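Local coordinates for protein 5-formaminoimidazole-4-carboxamide-1-(beta)-D-ribofuranosyl 5'-monophosphate synthetase (Methanocaldococcus jannaschii, PDB 2R7L) that catalyses the ATP- and formate-dependent formylation of the purine intermediate AICAR to FAICAR without folates, as a hexameric ATP-grasp ligase needing magnesium or manganese, at residues Met1-Ile7 against Glu105-Pro111; Ile21-His27 against Ile88-Ser94; Gly136-Pro140 against Glu305-Phe309; Pro293-Gln297 against Glu310-Asp316. All blocks are in the same frame, centred on the assembly; numbering follows the deposited sequence.

Interaction 1: residues Met1-Ile7 against Glu105-Pro111; sequences MISKDEI and ENSFLVP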
# COMPACT_ATOMS: atom_id res chain seq x y z
N MET A 1 9.66 -44.87 3.46
CA MET A 1 9.04 -45.53 4.65
C MET A 1 8.20 -44.56 5.47
O MET A 1 7.04 -44.85 5.77
CB MET A 1 10.11 -46.19 5.52
CG MET A 1 10.63 -47.53 4.98
SD MET A 1 11.84 -48.35 6.06
CE MET A 1 13.29 -47.32 5.85
N ILE A 2 8.78 -43.41 5.83
CA ILE A 2 8.11 -42.41 6.69
C ILE A 2 6.61 -42.30 6.42
O ILE A 2 6.18 -42.02 5.30
CB ILE A 2 8.75 -41.02 6.58
CG1 ILE A 2 9.99 -40.95 7.48
CG2 ILE A 2 7.77 -39.95 7.01
CD1 ILE A 2 10.78 -39.66 7.33
N SER A 3 5.82 -42.53 7.47
CA SER A 3 4.37 -42.52 7.36
C SER A 3 3.83 -41.11 7.52
O SER A 3 4.51 -40.21 8.01
CB SER A 3 3.77 -43.43 8.43
OG SER A 3 2.37 -43.59 8.24
N LYS A 4 2.58 -40.92 7.09
CA LYS A 4 1.88 -39.67 7.32
C LYS A 4 1.52 -39.57 8.80
O LYS A 4 1.46 -38.48 9.36
CB LYS A 4 0.62 -39.59 6.45
CG LYS A 4 -0.06 -38.23 6.51
CD LYS A 4 -1.15 -38.10 5.46
CE LYS A 4 -1.60 -36.66 5.31
NZ LYS A 4 -2.48 -36.48 4.13
N ASP A 5 1.28 -40.72 9.42
CA ASP A 5 0.96 -40.78 10.85
C ASP A 5 2.19 -40.46 11.70
O ASP A 5 2.08 -39.76 12.70
CB ASP A 5 0.40 -42.15 11.22
CG ASP A 5 -0.96 -42.41 10.60
OD1 ASP A 5 -1.73 -41.44 10.45
OD2 ASP A 5 -1.26 -43.57 10.27
N GLU A 6 3.35 -40.95 11.29
CA GLU A 6 4.59 -40.59 11.95
C GLU A 6 4.78 -39.07 11.95
O GLU A 6 5.34 -38.51 12.89
CB GLU A 6 5.79 -41.23 11.26
CG GLU A 6 5.91 -42.73 11.43
CD GLU A 6 7.17 -43.28 10.77
OE1 GLU A 6 8.27 -42.73 11.03
OE2 GLU A 6 7.06 -44.27 10.01
N ILE A 7 4.32 -38.42 10.88
CA ILE A 7 4.52 -36.98 10.73
C ILE A 7 3.45 -36.18 11.47
O ILE A 7 3.77 -35.23 12.19
CB ILE A 7 4.62 -36.56 9.24
CG1 ILE A 7 6.02 -36.89 8.70
CG2 ILE A 7 4.35 -35.08 9.07
CD1 ILE A 7 7.15 -36.20 9.45
N GLU A 105 12.96 -39.45 2.18
CA GLU A 105 11.77 -40.31 2.10
C GLU A 105 11.52 -41.12 3.37
O GLU A 105 10.38 -41.50 3.64
CB GLU A 105 11.84 -41.25 0.90
CG GLU A 105 11.90 -40.55 -0.45
CD GLU A 105 10.60 -39.87 -0.83
OE1 GLU A 105 9.53 -40.43 -0.54
OE2 GLU A 105 10.65 -38.78 -1.43
N ASN A 106 12.58 -41.39 4.14
CA ASN A 106 12.45 -42.26 5.32
C ASN A 106 13.43 -42.04 6.48
O ASN A 106 13.52 -42.87 7.39
CB ASN A 106 12.42 -43.73 4.90
CG ASN A 106 13.37 -44.05 3.76
OD1 ASN A 106 14.57 -43.78 3.85
ND2 ASN A 106 12.84 -44.63 2.69
N SER A 107 14.16 -40.93 6.47
CA SER A 107 15.10 -40.64 7.55
C SER A 107 14.92 -39.21 8.10
O SER A 107 15.47 -38.88 9.16
CB SER A 107 16.54 -40.86 7.07
OG SER A 107 17.49 -40.26 7.94
N PHE A 108 14.16 -38.38 7.40
CA PHE A 108 13.99 -36.98 7.78
C PHE A 108 12.67 -36.76 8.53
O PHE A 108 11.64 -36.49 7.92
CB PHE A 108 14.06 -36.06 6.56
CG PHE A 108 14.31 -34.62 6.89
CD1 PHE A 108 13.32 -33.67 6.74
CD2 PHE A 108 15.54 -34.22 7.38
CE1 PHE A 108 13.55 -32.34 7.05
CE2 PHE A 108 15.78 -32.89 7.71
CZ PHE A 108 14.78 -31.96 7.54
N LEU A 109 12.72 -36.88 9.86
CA LEU A 109 11.51 -36.80 10.68
C LEU A 109 11.16 -35.37 11.08
O LEU A 109 11.30 -34.99 12.24
CB LEU A 109 11.66 -37.69 11.92
CG LEU A 109 11.76 -39.20 11.67
CD1 LEU A 109 12.13 -39.93 12.95
CD2 LEU A 109 10.45 -39.73 11.10
N VAL A 110 10.72 -34.58 10.10
CA VAL A 110 10.28 -33.21 10.33
C VAL A 110 9.13 -32.95 9.39
O VAL A 110 9.20 -33.31 8.22
CB VAL A 110 11.40 -32.20 10.06
CG1 VAL A 110 11.02 -30.81 10.58
CG2 VAL A 110 12.70 -32.66 10.69
N PRO A 111 8.04 -32.35 9.90
CA PRO A 111 6.91 -32.04 9.03
C PRO A 111 7.38 -31.27 7.80
O PRO A 111 8.28 -30.44 7.90
CB PRO A 111 6.02 -31.16 9.92
CG PRO A 111 6.33 -31.62 11.30
CD PRO A 111 7.79 -31.95 11.29
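The backbone at I2 runs close beside N106, with CA atoms 4.6 Å apart, and the carbonyl of E105, in helix 101-106, takes two weak hydrogen bonds, from M1 N and from I2 N, the latter 3.3 Å from E105 O. I2 is the main apolar insert. Its CG1 branch is anti to the carbonyl carbon (chi1 -81°), over the backbone of N106 and 3.5 Å from N106 CA; the extended chi2 carries I2 CD1 on to L109 CD2 at 3.8 Å. Cut back to an alanine, this position would probably leave L109 CD2 without its methyl partner and a gap over N106. The contact joins the residues before helix 4-11 to the chain that follows helix 101-106, beside the parallel sheet. A capping box starts helix 4-11: S3 OG accepts from D5 N, and S3 N returns a weak bond to E6 OE2. From the first turn, E6 OE1 touches L109 CD2, while I7 turns its CG2 methyl to the ring of P111, 4.3 Å from P111 CB, and its CD1 to the backbone of V110. L109 centres an inverse gamma turn, its backbone N hydrogen-bonded to the side chain of Q79.

Interaction 2: residues Ile21-His27 against Ile88-Ser94; sequences IATLGSH and IVVPHGS. With AMZ (aminoimidazole 4-carboxamide ribonucleotide), chain F.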
# COMPACT_ATOMS: atom_id res chain seq x y z
N ILE A 21 8.36 -21.47 9.82
CA ILE A 21 8.62 -22.04 8.50
C ILE A 21 10.12 -22.12 8.31
O ILE A 21 10.83 -21.13 8.50
CB ILE A 21 7.97 -21.22 7.38
CG1 ILE A 21 6.45 -21.45 7.40
CG2 ILE A 21 8.56 -21.62 6.01
CD1 ILE A 21 5.68 -20.58 6.44
N ALA A 22 10.60 -23.31 7.98
CA ALA A 22 12.03 -23.51 7.78
C ALA A 22 12.36 -24.04 6.38
O ALA A 22 11.53 -24.67 5.71
CB ALA A 22 12.59 -24.43 8.85
N THR A 23 13.59 -23.78 5.95
CA THR A 23 14.09 -24.28 4.68
C THR A 23 15.60 -24.09 4.69
O THR A 23 16.14 -23.39 5.54
CB THR A 23 13.46 -23.52 3.49
OG1 THR A 23 13.50 -24.34 2.31
CG2 THR A 23 14.18 -22.21 3.23
N LEU A 24 16.28 -24.74 3.75
CA LEU A 24 17.72 -24.59 3.62
C LEU A 24 18.03 -23.33 2.83
O LEU A 24 17.35 -23.02 1.85
CB LEU A 24 18.34 -25.83 2.94
CG LEU A 24 19.78 -25.71 2.41
CD1 LEU A 24 20.77 -25.60 3.55
CD2 LEU A 24 20.12 -26.90 1.52
N GLY A 25 19.07 -22.61 3.24
CA GLY A 25 19.42 -21.35 2.63
C GLY A 25 20.05 -21.47 1.25
O GLY A 25 21.26 -21.30 1.10
N SER A 26 19.22 -21.72 0.25
CA SER A 26 19.68 -21.85 -1.13
C SER A 26 18.49 -22.05 -2.04
O SER A 26 17.35 -22.15 -1.58
CB SER A 26 20.62 -23.06 -1.27
OG SER A 26 21.20 -23.09 -2.56
N HIS A 27 18.76 -22.14 -3.34
CA HIS A 27 17.77 -22.50 -4.36
C HIS A 27 16.68 -21.45 -4.55
O HIS A 27 16.72 -20.68 -5.51
CB HIS A 27 17.13 -23.85 -4.04
CG HIS A 27 16.35 -24.42 -5.18
ND1 HIS A 27 14.97 -24.37 -5.24
CD2 HIS A 27 16.75 -25.05 -6.31
CE1 HIS A 27 14.56 -24.95 -6.36
NE2 HIS A 27 15.62 -25.37 -7.02
N ILE A 88 7.72 -26.22 10.15
CA ILE A 88 7.31 -26.95 8.96
C ILE A 88 8.34 -26.63 7.87
O ILE A 88 8.52 -25.46 7.51
CB ILE A 88 5.93 -26.53 8.46
CG1 ILE A 88 4.87 -26.81 9.53
CG2 ILE A 88 5.59 -27.22 7.14
CD1 ILE A 88 3.47 -26.37 9.13
N VAL A 89 9.02 -27.65 7.37
CA VAL A 89 10.05 -27.46 6.34
C VAL A 89 9.45 -27.34 4.95
O VAL A 89 8.60 -28.14 4.55
CB VAL A 89 11.08 -28.61 6.35
CG1 VAL A 89 12.00 -28.51 5.12
CG2 VAL A 89 11.90 -28.58 7.63
N VAL A 90 9.89 -26.33 4.21
CA VAL A 90 9.51 -26.19 2.80
C VAL A 90 10.65 -26.74 1.93
O VAL A 90 11.76 -26.21 1.93
CB VAL A 90 9.18 -24.73 2.42
CG1 VAL A 90 8.91 -24.60 0.92
CG2 VAL A 90 7.97 -24.24 3.22
N PRO A 91 10.38 -27.84 1.21
CA PRO A 91 11.42 -28.51 0.46
C PRO A 91 11.71 -27.82 -0.87
O PRO A 91 10.82 -27.21 -1.48
CB PRO A 91 10.83 -29.90 0.22
CG PRO A 91 9.37 -29.65 0.11
CD PRO A 91 9.07 -28.52 1.07
N HIS A 92 12.95 -27.93 -1.32
CA HIS A 92 13.35 -27.44 -2.63
C HIS A 92 14.56 -28.19 -3.18
O HIS A 92 15.18 -29.01 -2.49
CB HIS A 92 13.60 -25.93 -2.59
CG HIS A 92 14.68 -25.52 -1.63
ND1 HIS A 92 15.95 -26.04 -1.67
CD2 HIS A 92 14.68 -24.61 -0.63
CE1 HIS A 92 16.69 -25.48 -0.73
NE2 HIS A 92 15.94 -24.60 -0.08
N GLY A 93 14.90 -27.89 -4.44
CA GLY A 93 15.99 -28.55 -5.15
C GLY A 93 17.26 -28.83 -4.36
O GLY A 93 17.68 -29.98 -4.24
N SER A 94 17.86 -27.77 -3.81
CA SER A 94 19.11 -27.88 -3.07
C SER A 94 18.94 -28.69 -1.80
O SER A 94 19.88 -29.34 -1.35
CB SER A 94 19.66 -26.51 -2.71
OG SER A 94 20.03 -25.78 -3.86
O5 AMZ F . 17.28 -20.65 -11.26
C6 AMZ F . 16.94 -21.79 -11.59
N2 AMZ F . 16.11 -22.07 -12.59
C3A AMZ F . 17.49 -23.01 -10.86
C7A AMZ F . 17.30 -24.33 -11.19
N3 AMZ F . 16.60 -24.82 -12.21
N1 AMZ F . 18.27 -22.96 -9.79
C5 AMZ F . 18.55 -24.22 -9.45
N AMZ F . 17.96 -25.06 -10.31
C1 AMZ F . 18.02 -26.54 -10.27
C2 AMZ F . 19.23 -27.11 -11.02
C3 AMZ F . 20.22 -27.43 -9.93
O2 AMZ F . 20.94 -28.61 -10.27
O1 AMZ F . 18.80 -28.31 -11.67
O AMZ F . 18.21 -26.85 -8.87
C AMZ F . 19.32 -27.75 -8.74
C4 AMZ F . 19.99 -27.42 -7.39
O3 AMZ F . 20.39 -26.05 -7.37
P AMZ F . 21.80 -25.65 -6.78
OP1 AMZ F . 21.96 -25.91 -5.33
O4 AMZ F . 22.91 -26.47 -7.62
OP2 AMZ F . 22.04 -24.09 -7.12
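Parallel strand pairing sets I21 beside I88 and A22 beside V89: A22 N donates to I88 O, and A22 O accepts from V90 N at 2.8 Å, nearly straight out from the carbonyl. I21 CG2 meets V90 CG2 alongside this ladder.

Side-chain hydrogen bonds continue the connection. T23 OG1, held anti to the backbone N (chi1 -156°), donates in the carbonyl plane to V90 O at 2.6 Å. H92 sends its ring NE2 to L24 O at 2.9 Å, with the acceptor close to the ring plane. S26 OG donates to S94 OG, which hydrogen-bonds to AMZ OP1 of the AICAR phosphate, though the modelled 2.4 Å is too short to take literally.

Among the ring contacts, the imidazoles of H27 and H92 are nearly parallel, 19° apart, but slid until they barely overlap; instead H27 CB lies over the H92 face, 3.7 Å from its centroid, a CH-pi contact. G93 CA sits likewise over the H27 ring, whose edge is turned to the ribose ring oxygen, AMZ O, 3.5 Å from H27 CD2. A leucine in place of H92 would probably leave L24 O without this donor and remove the flat surface under H27 CB.

AICAR is also hydrogen-bonded to N258 and to R264 and S266 of the second subunit. H27 and S94 follow strands 20-24 and 87-89 of a four-stranded parallel sheet, consistent with a Rossmann-like domain.

Interaction 3: residues Gly136-Pro140 against Glu305-Phe309; sequences GLRVP and ELVVF. With ATP (adenosine-5'-triphosphate), chain E.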
# COMPACT_ATOMS: atom_id res chain seq x y z
N GLY A 136 -1.51 -37.11 -20.26
CA GLY A 136 -1.89 -36.71 -21.61
C GLY A 136 -1.19 -35.44 -22.06
O GLY A 136 -1.76 -34.64 -22.79
N LEU A 137 0.05 -35.26 -21.61
CA LEU A 137 0.81 -34.06 -21.98
C LEU A 137 1.82 -34.33 -23.10
O LEU A 137 2.52 -35.34 -23.09
CB LEU A 137 1.52 -33.48 -20.76
CG LEU A 137 0.61 -32.97 -19.63
CD1 LEU A 137 1.44 -32.37 -18.51
CD2 LEU A 137 -0.38 -31.97 -20.15
N ARG A 138 1.88 -33.42 -24.06
CA ARG A 138 2.88 -33.48 -25.12
C ARG A 138 4.28 -33.49 -24.54
O ARG A 138 4.61 -32.66 -23.69
CB ARG A 138 2.74 -32.29 -26.07
CG ARG A 138 1.47 -32.29 -26.88
CD ARG A 138 1.44 -31.12 -27.84
NE ARG A 138 0.20 -31.07 -28.60
CZ ARG A 138 -0.84 -30.29 -28.30
NH1 ARG A 138 -0.79 -29.48 -27.25
NH2 ARG A 138 -1.93 -30.32 -29.06
N VAL A 139 5.09 -34.45 -24.98
CA VAL A 139 6.50 -34.53 -24.63
C VAL A 139 7.31 -34.70 -25.91
O VAL A 139 6.74 -34.97 -26.98
CB VAL A 139 6.79 -35.69 -23.65
CG1 VAL A 139 6.09 -35.44 -22.31
CG2 VAL A 139 6.35 -37.03 -24.24
N PRO A 140 8.64 -34.49 -25.83
CA PRO A 140 9.53 -34.79 -26.96
C PRO A 140 9.58 -36.29 -27.24
O PRO A 140 9.53 -37.10 -26.31
CB PRO A 140 10.90 -34.32 -26.45
CG PRO A 140 10.61 -33.41 -25.29
CD PRO A 140 9.37 -33.96 -24.67
N GLU A 305 1.94 -25.27 -29.68
CA GLU A 305 1.74 -26.40 -28.80
C GLU A 305 2.86 -26.40 -27.80
O GLU A 305 4.03 -26.30 -28.19
CB GLU A 305 1.77 -27.72 -29.58
CG GLU A 305 0.81 -27.78 -30.75
CD GLU A 305 1.07 -28.99 -31.65
OE1 GLU A 305 2.19 -29.55 -31.60
OE2 GLU A 305 0.15 -29.37 -32.41
N LEU A 306 2.52 -26.52 -26.52
CA LEU A 306 3.53 -26.56 -25.48
C LEU A 306 3.99 -27.99 -25.26
O LEU A 306 3.19 -28.88 -24.99
CB LEU A 306 2.98 -25.95 -24.18
CG LEU A 306 2.81 -24.42 -24.19
CD1 LEU A 306 1.83 -23.98 -23.10
CD2 LEU A 306 4.16 -23.73 -24.00
N VAL A 307 5.29 -28.22 -25.41
CA VAL A 307 5.88 -29.54 -25.25
C VAL A 307 6.72 -29.52 -23.99
O VAL A 307 7.66 -28.74 -23.87
CB VAL A 307 6.77 -29.92 -26.47
CG1 VAL A 307 7.39 -31.30 -26.29
CG2 VAL A 307 5.97 -29.88 -27.77
N VAL A 308 6.39 -30.38 -23.03
CA VAL A 308 7.11 -30.34 -21.76
C VAL A 308 8.25 -31.35 -21.70
O VAL A 308 8.06 -32.56 -21.80
CB VAL A 308 6.16 -30.38 -20.52
CG1 VAL A 308 4.75 -30.67 -20.93
CG2 VAL A 308 6.64 -31.39 -19.49
N PHE A 309 9.46 -30.82 -21.54
CA PHE A 309 10.66 -31.63 -21.56
C PHE A 309 11.13 -31.92 -20.15
O PHE A 309 12.01 -32.75 -19.94
CB PHE A 309 11.76 -30.91 -22.35
CG PHE A 309 12.18 -29.59 -21.75
CD1 PHE A 309 13.13 -29.54 -20.74
CD2 PHE A 309 11.65 -28.39 -22.22
CE1 PHE A 309 13.54 -28.33 -20.19
CE2 PHE A 309 12.06 -27.17 -21.68
CZ PHE A 309 13.00 -27.14 -20.66
PG ATP E . 17.56 -27.41 -14.83
O1G ATP E . 17.20 -27.79 -13.41
O2G ATP E . 16.45 -26.74 -15.60
O3G ATP E . 18.90 -26.71 -14.94
PB ATP E . 16.59 -29.84 -15.97
O1B ATP E . 15.31 -29.36 -15.33
O2B ATP E . 17.05 -31.26 -15.69
O3B ATP E . 17.80 -28.84 -15.57
PA ATP E . 17.22 -30.42 -18.72
O1A ATP E . 16.33 -31.50 -19.27
O2A ATP E . 18.62 -30.70 -18.24
O3A ATP E . 16.40 -29.63 -17.56
O5' ATP E . 17.31 -29.29 -19.84
C5' ATP E . 18.36 -28.33 -19.79
C4' ATP E . 18.19 -27.39 -20.96
O4' ATP E . 18.40 -28.08 -22.20
C3' ATP E . 16.78 -26.82 -21.06
O3' ATP E . 16.62 -25.64 -20.26
C2' ATP E . 16.64 -26.53 -22.54
O2' ATP E . 17.18 -25.25 -22.86
C1' ATP E . 17.50 -27.60 -23.20
N9 ATP E . 16.62 -28.72 -23.59
C8 ATP E . 16.27 -29.74 -22.79
N7 ATP E . 15.44 -30.59 -23.43
C5 ATP E . 15.26 -30.13 -24.68
C6 ATP E . 14.51 -30.56 -25.88
N6 ATP E . 13.76 -31.69 -25.87
N1 ATP E . 14.58 -29.77 -26.97
C2 ATP E . 15.32 -28.64 -26.99
N3 ATP E . 16.03 -28.20 -25.94
C4 ATP E . 16.03 -28.88 -24.78
O HOH W 1 0.51 -28.85 -25.09
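P140 and V307 form the apolar centre, their side chains sliding past each other in opposite directions. The V307 CG1 branch, anti to the backbone N (chi1 179°), reaches the peptide between V139 and P140 and lies 3.7 Å from P140 CD. The proline ring then leans on F309, two residues beyond V307, with P140 CG 4.0 Å from F309 CB, while L137 CB meets V308 CG1 on another flank.

This apolar patch also borders the nucleotide. P140 CG lies 3.6 Å from the adenine amino nitrogen N6 of ATP, and F309 brings its ring obliquely to the ribose, F309 CE1 being 3.7 Å from ATP C3'. The two residues thus form part of the ATP pocket that an ATP-grasp enzyme builds between its beta sheets.

Outward, the backbones are tied by V308 N donating to R138 O, 3.0 Å long with an N-H...O angle of 164° and tilted from the carbonyl plane. At the polar edge the extended R138 side chain crosses E305 at about a right angle. The guanidinium and carboxylate planes are 11° apart and stacked, E305 CG lying over the centre of the guanidinium. The resulting salt bridge, R138 NE to E305 OE1, is long at 3.9 Å, and no N-H points at the oxygen. A water in the guanidinium plane links R138 NH1 to L306 O.

The 136-140 connection, entered through a Schellman motif at the end of helix 125-135, lies across strand 306-312; M274 of helix 268-285 touches L137 and V308, and E199 of strand 197-200 touches P140 and F309.

Interaction 4: residues Pro293-Gln297 against Glu310-Asp316; sequences PFCLQ and EMSARVD. With ATP (adenosine-5'-triphosphate), chain E.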
# COMPACT_ATOMS: atom_id res chain seq x y z
N PRO A 293 3.42 -26.01 -4.87
CA PRO A 293 4.12 -25.60 -6.08
C PRO A 293 4.54 -26.76 -6.98
O PRO A 293 5.08 -27.77 -6.50
CB PRO A 293 5.36 -24.89 -5.53
CG PRO A 293 5.59 -25.51 -4.20
CD PRO A 293 4.23 -25.83 -3.66
N PHE A 294 4.27 -26.61 -8.28
CA PHE A 294 4.84 -27.49 -9.30
C PHE A 294 5.04 -26.73 -10.60
O PHE A 294 4.35 -25.75 -10.88
CB PHE A 294 4.01 -28.76 -9.52
CG PHE A 294 2.68 -28.53 -10.19
CD1 PHE A 294 2.57 -28.58 -11.57
CD2 PHE A 294 1.54 -28.30 -9.45
CE1 PHE A 294 1.35 -28.40 -12.20
CE2 PHE A 294 0.30 -28.11 -10.07
CZ PHE A 294 0.22 -28.17 -11.45
N CYS A 295 6.00 -27.20 -11.39
CA CYS A 295 6.45 -26.49 -12.58
C CYS A 295 6.46 -27.40 -13.80
O CYS A 295 6.94 -28.54 -13.72
CB CYS A 295 7.86 -25.95 -12.33
SG CYS A 295 8.64 -25.11 -13.72
N LEU A 296 5.90 -26.92 -14.90
CA LEU A 296 6.08 -27.56 -16.20
C LEU A 296 7.09 -26.76 -17.02
O LEU A 296 6.87 -25.58 -17.31
CB LEU A 296 4.75 -27.65 -16.97
CG LEU A 296 3.69 -28.59 -16.38
CD1 LEU A 296 2.53 -28.72 -17.32
CD2 LEU A 296 4.28 -29.96 -16.07
N GLN A 297 8.20 -27.40 -17.37
CA GLN A 297 9.23 -26.75 -18.17
C GLN A 297 9.01 -27.10 -19.63
O GLN A 297 9.21 -28.24 -20.04
CB GLN A 297 10.61 -27.19 -17.72
CG GLN A 297 10.91 -26.83 -16.28
CD GLN A 297 11.93 -27.74 -15.66
OE1 GLN A 297 11.60 -28.58 -14.83
NE2 GLN A 297 13.19 -27.57 -16.06
N GLU A 310 10.53 -31.23 -19.18
CA GLU A 310 10.85 -31.46 -17.78
C GLU A 310 9.73 -30.98 -16.86
O GLU A 310 8.80 -30.30 -17.30
CB GLU A 310 12.17 -30.80 -17.39
CG GLU A 310 13.37 -31.73 -17.44
CD GLU A 310 13.28 -32.88 -16.44
OE1 GLU A 310 14.04 -33.86 -16.59
OE2 GLU A 310 12.44 -32.81 -15.51
N MET A 311 9.81 -31.37 -15.59
CA MET A 311 8.86 -30.93 -14.59
C MET A 311 9.44 -31.07 -13.19
O MET A 311 10.42 -31.79 -12.98
CB MET A 311 7.57 -31.75 -14.68
CG MET A 311 7.74 -33.18 -14.22
SD MET A 311 6.19 -33.91 -13.66
CE MET A 311 6.15 -33.35 -11.96
N SER A 312 8.84 -30.37 -12.23
CA SER A 312 9.20 -30.50 -10.82
C SER A 312 7.93 -30.73 -10.02
O SER A 312 6.84 -30.33 -10.43
CB SER A 312 9.91 -29.24 -10.33
OG SER A 312 11.00 -28.92 -11.18
N ALA A 313 8.07 -31.38 -8.87
CA ALA A 313 6.91 -31.71 -8.04
C ALA A 313 6.92 -30.84 -6.79
O ALA A 313 6.04 -30.94 -5.93
CB ALA A 313 6.92 -33.19 -7.67
N ARG A 314 7.95 -30.01 -6.68
CA ARG A 314 8.01 -28.98 -5.66
C ARG A 314 8.40 -27.65 -6.32
O ARG A 314 8.26 -27.50 -7.54
CB ARG A 314 8.97 -29.37 -4.54
CG ARG A 314 10.17 -30.16 -5.01
CD ARG A 314 11.10 -29.29 -5.81
NE ARG A 314 12.15 -30.07 -6.43
CZ ARG A 314 13.16 -29.55 -7.11
NH1 ARG A 314 14.08 -30.35 -7.65
NH2 ARG A 314 13.25 -28.23 -7.25
N VAL A 315 8.88 -26.70 -5.54
CA VAL A 315 9.14 -25.37 -6.08
C VAL A 315 10.35 -25.39 -7.02
O VAL A 315 11.39 -25.93 -6.67
CB VAL A 315 9.32 -24.32 -4.95
CG1 VAL A 315 10.57 -24.60 -4.12
CG2 VAL A 315 9.31 -22.90 -5.52
N ASP A 316 10.18 -24.81 -8.21
CA ASP A 316 11.25 -24.69 -9.20
C ASP A 316 12.04 -23.38 -9.03
O ASP A 316 11.47 -22.35 -8.65
CB ASP A 316 10.67 -24.78 -10.61
CG ASP A 316 11.73 -24.58 -11.70
OD1 ASP A 316 12.24 -25.60 -12.22
OD2 ASP A 316 12.06 -23.42 -12.02
PG ATP E . 17.56 -27.41 -14.83
O1G ATP E . 17.20 -27.79 -13.41
O2G ATP E . 16.45 -26.74 -15.60
O3G ATP E . 18.90 -26.71 -14.94
PB ATP E . 16.59 -29.84 -15.97
O1B ATP E . 15.31 -29.36 -15.33
O2B ATP E . 17.05 -31.26 -15.69
O3B ATP E . 17.80 -28.84 -15.57
PA ATP E . 17.22 -30.42 -18.72
O1A ATP E . 16.33 -31.50 -19.27
O2A ATP E . 18.62 -30.70 -18.24
O3A ATP E . 16.40 -29.63 -17.56
O5' ATP E . 17.31 -29.29 -19.84
C5' ATP E . 18.36 -28.33 -19.79
C4' ATP E . 18.19 -27.39 -20.96
O4' ATP E . 18.40 -28.08 -22.20
C3' ATP E . 16.78 -26.82 -21.06
O3' ATP E . 16.62 -25.64 -20.26
C2' ATP E . 16.64 -26.53 -22.54
O2' ATP E . 17.18 -25.25 -22.86
C1' ATP E . 17.50 -27.60 -23.20
N9 ATP E . 16.62 -28.72 -23.59
C8 ATP E . 16.27 -29.74 -22.79
N7 ATP E . 15.44 -30.59 -23.43
C5 ATP E . 15.26 -30.13 -24.68
C6 ATP E . 14.51 -30.56 -25.88
N6 ATP E . 13.76 -31.69 -25.87
N1 ATP E . 14.58 -29.77 -26.97
C2 ATP E . 15.32 -28.64 -26.99
N3 ATP E . 16.03 -28.20 -25.94
C4 ATP E . 16.03 -28.88 -24.78
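Q297 and E310 lie side by side and point the same way from neighbouring strands of a beta hairpin, 292-300 with 306-312, in the antiparallel sheet of the ATP-grasp fold. Strands 293-297 and 310-312 run antiparallel, their axes at 172°, and C295 with S312 and Q297 with E310 are hydrogen-bonded pairs. The stronger bonds are S312 N to C295 O and Q297 N to E310 O, both 3.0 Å; the second meets its carbonyl from above the plane.

On the face of C295, Q297, E310 and S312 the polar groups gather. The amide of Q297 is turned 35° from the carboxylate of E310, and its carbonyl oxygen rests against the neighbouring strand, Q297 OE1 being 3.4 Å from E310 CB. A bend at chi2 folds the E310 carboxylate back, its OE2 accepting from M311 N at 3.0 Å. E310 CG lies 3.5 Å from ATP O1A, on the alpha phosphate. Both residues are predicted to bind the magnesium ion.

Farther along, D316 packs its CB on C295 CB at 3.5 Å and its carboxylate beside C295 SG, while its oxygens are held by R228 and the backbone N of G318. On the other face L296 CD2 packs on M311 CB, and at the end of the pair the P293 ring packs on V315 CB. From the same face as E310, Q297 NE2 donates to ATP O1B, 2.9 Å away and almost straight at 168°.

Interactions 2, 3 and 4 border the ligands, while interaction 1 lies apart. Interactions 1 and 2 adjoin in the N-terminal domain, where P111 O lies 2.9 Å from V89 N, a probable hydrogen bond. Interaction 2 meets the AICAR, interactions 3 and 4 the ATP. Interactions 3 and 4 share strand 306-312 and are joined by F309 N to Q297 O at 3.0 Å, a probable hydrogen bond. Interaction 4 also bridges to interaction 2, with H92 CB 3.6 Å from V315 CG1, so the residues at 310-316 run from the triphosphate to the substrate-binding segments. The side chain of H27 is about 7 Å from the ATP. Interaction 1 is about 20 Å from interaction 3 at the nearest atoms.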